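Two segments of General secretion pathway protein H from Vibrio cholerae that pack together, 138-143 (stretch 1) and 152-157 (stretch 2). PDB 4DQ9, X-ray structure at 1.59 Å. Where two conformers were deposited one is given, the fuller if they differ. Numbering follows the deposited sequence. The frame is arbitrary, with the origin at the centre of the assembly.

Stretch 1, residues 138-143: DEQWRV
Stretch 2 152-157: RLLAPG

This contact is a short antiparallel strand pairing, extended past the strand ends by an arginine that binds backbone carbonyls and a tryptophan that covers Ala-155 and Pro-156. The axes of 141-143 and 152-154 run at 170° and approach to 4.7 Å. The register pairs Val-143 with Leu-153, Arg-142 with Leu-154, Trp-141 with Ala-155, Gln-140 with Pro-156 and Glu-139 with Gly-157; of these pairs, Gln-140 CA and Pro-156 CA are closest, at 4.1 Å, and Arg-142 CA and Leu-154 CA are farthest apart, at 5.2 Å.

Arg-142 and Leu-154 form the hydrogen-bonded pair. Arg-142 N donates to Leu-154 O at 3.0 Å, and Leu-154 N donates to Arg-142 O at 2.8 Å, nearly straight at 176°. Backbone angles here are extended: -155/152 for Arg-142 and -121/134 for Leu-154. Val-143 and Leu-153 form the non-hydrogen-bonded pair. Both have chi1 t, and Val-143 CG2 lies 3.9 Å from Leu-153 CD1 on their shared face.

Beyond the strands, Glu-139 takes positive angles, 58/45, and Gly-157 N donates to Glu-139 O at 3.2 Å. Gly-157 has phi 100°; a CB there would jam against the preceding carbonyl O.

Arg-142 lies on the same face as Leu-154, with chi1 p and chi2 and chi3 t. Arg-142 NH1 donates to Ala-155 O at 2.9 Å and, within its own stretch, to Gln-140 O at 2.9 Å. The positive guanidinium thus gathers carbonyls from both stretches. Arg-142 NH2 adds a weak hydrogen bond to Gly-157 O at 3.1 Å. Leu-154 CB covers one guanidinium face.

Trp-141 (chi1 -82°, chi2 105°) starts away from stretch 2, but its ring returns. Pro-156 CD sits 3.3 Å from the centroid of the Trp-141 five-membered ring, and Ala-155 CA 3.8 Å from that of the six-membered ring. Both lie over one face, so their C-H groups meet the pi cloud.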

# COMPACT_ATOMS: atom_id res chain seq x y z
N ASP A 138 -4.10 -13.93 -23.54
CA ASP A 138 -5.51 -13.79 -23.76
C ASP A 138 -6.21 -15.16 -23.80
O ASP A 138 -5.65 -16.14 -24.26
CB ASP A 138 -5.72 -13.03 -25.10
CG ASP A 138 -4.83 -11.77 -25.19
OD1 ASP A 138 -5.37 -10.74 -24.67
OD2 ASP A 138 -3.61 -11.91 -25.65
N GLU A 139 -7.39 -15.21 -23.23
CA GLU A 139 -8.25 -16.37 -23.28
C GLU A 139 -7.56 -17.58 -22.71
O GLU A 139 -7.59 -18.67 -23.29
CB GLU A 139 -8.60 -16.62 -24.75
CG GLU A 139 -9.59 -15.64 -25.36
CD GLU A 139 -10.38 -16.39 -26.43
OE1 GLU A 139 -9.79 -16.84 -27.47
OE2 GLU A 139 -11.59 -16.60 -26.19
N GLN A 140 -6.90 -17.43 -21.56
CA GLN A 140 -6.15 -18.54 -20.89
C GLN A 140 -6.82 -18.87 -19.57
O GLN A 140 -7.80 -18.21 -19.20
CB GLN A 140 -4.67 -18.10 -20.67
CG GLN A 140 -3.86 -17.90 -21.93
CD GLN A 140 -3.53 -19.18 -22.70
OE1 GLN A 140 -3.83 -20.27 -22.28
NE2 GLN A 140 -2.81 -19.03 -23.80
N TRP A 141 -6.33 -19.87 -18.84
CA TRP A 141 -6.83 -20.08 -17.47
C TRP A 141 -6.53 -18.75 -16.79
O TRP A 141 -5.43 -18.20 -16.88
CB TRP A 141 -6.05 -21.22 -16.80
CG TRP A 141 -6.59 -22.54 -17.20
CD1 TRP A 141 -6.07 -23.46 -18.07
CD2 TRP A 141 -7.77 -23.13 -16.67
NE1 TRP A 141 -6.90 -24.55 -18.14
CE2 TRP A 141 -7.97 -24.35 -17.30
CE3 TRP A 141 -8.74 -22.68 -15.73
CZ2 TRP A 141 -9.07 -25.14 -17.02
CZ3 TRP A 141 -9.82 -23.41 -15.48
CH2 TRP A 141 -10.00 -24.65 -16.12
N ARG A 142 -7.52 -18.28 -16.06
CA ARG A 142 -7.44 -16.94 -15.47
C ARG A 142 -8.32 -16.85 -14.24
O ARG A 142 -9.27 -17.60 -14.06
CB ARG A 142 -7.80 -15.86 -16.47
CG ARG A 142 -9.10 -15.89 -17.00
CD ARG A 142 -9.19 -15.05 -18.32
NE ARG A 142 -10.58 -15.08 -18.82
CZ ARG A 142 -11.11 -16.08 -19.55
NH1 ARG A 142 -10.40 -17.11 -19.92
NH2 ARG A 142 -12.39 -16.01 -19.96
N VAL A 143 -7.89 -15.96 -13.36
CA VAL A 143 -8.68 -15.60 -12.23
C VAL A 143 -8.95 -14.10 -12.34
O VAL A 143 -8.01 -13.34 -12.62
CB VAL A 143 -7.94 -15.88 -10.93
CG1 VAL A 143 -8.75 -15.34 -9.78
CG2 VAL A 143 -7.76 -17.41 -10.73
N ARG A 152 -13.78 -14.97 -9.95
CA ARG A 152 -14.13 -16.05 -10.92
C ARG A 152 -12.86 -16.76 -11.35
O ARG A 152 -11.84 -16.11 -11.54
CB ARG A 152 -14.75 -15.47 -12.19
CG ARG A 152 -16.15 -15.01 -12.11
CD ARG A 152 -17.09 -16.08 -12.65
NE ARG A 152 -17.43 -15.94 -14.05
CZ ARG A 152 -18.24 -16.79 -14.68
NH1 ARG A 152 -18.75 -17.81 -13.99
NH2 ARG A 152 -18.55 -16.63 -15.96
N LEU A 153 -12.95 -18.06 -11.55
CA LEU A 153 -11.91 -18.84 -12.17
C LEU A 153 -12.47 -19.18 -13.58
O LEU A 153 -13.58 -19.71 -13.67
CB LEU A 153 -11.74 -20.12 -11.42
CG LEU A 153 -10.79 -21.13 -12.08
CD1 LEU A 153 -9.35 -20.69 -12.17
CD2 LEU A 153 -10.93 -22.30 -11.18
N LEU A 154 -11.73 -18.81 -14.60
CA LEU A 154 -12.23 -19.00 -16.00
C LEU A 154 -11.24 -19.88 -16.76
O LEU A 154 -10.03 -19.70 -16.74
CB LEU A 154 -12.44 -17.70 -16.73
CG LEU A 154 -13.37 -16.70 -16.06
CD1 LEU A 154 -12.96 -15.28 -16.33
CD2 LEU A 154 -14.76 -16.85 -16.50
N ALA A 155 -11.83 -20.87 -17.46
CA ALA A 155 -11.12 -21.66 -18.44
C ALA A 155 -10.74 -20.95 -19.73
O ALA A 155 -11.23 -19.91 -20.05
CB ALA A 155 -12.02 -22.92 -18.77
N PRO A 156 -9.80 -21.52 -20.46
CA PRO A 156 -9.35 -20.91 -21.71
C PRO A 156 -10.58 -20.75 -22.60
O PRO A 156 -11.54 -21.54 -22.51
CB PRO A 156 -8.39 -21.93 -22.28
CG PRO A 156 -7.87 -22.61 -21.10
CD PRO A 156 -8.89 -22.57 -20.03
N GLY A 157 -10.64 -19.64 -23.28
CA GLY A 157 -11.86 -19.39 -24.07
C GLY A 157 -12.74 -18.43 -23.28
O GLY A 157 -12.21 -17.49 -22.68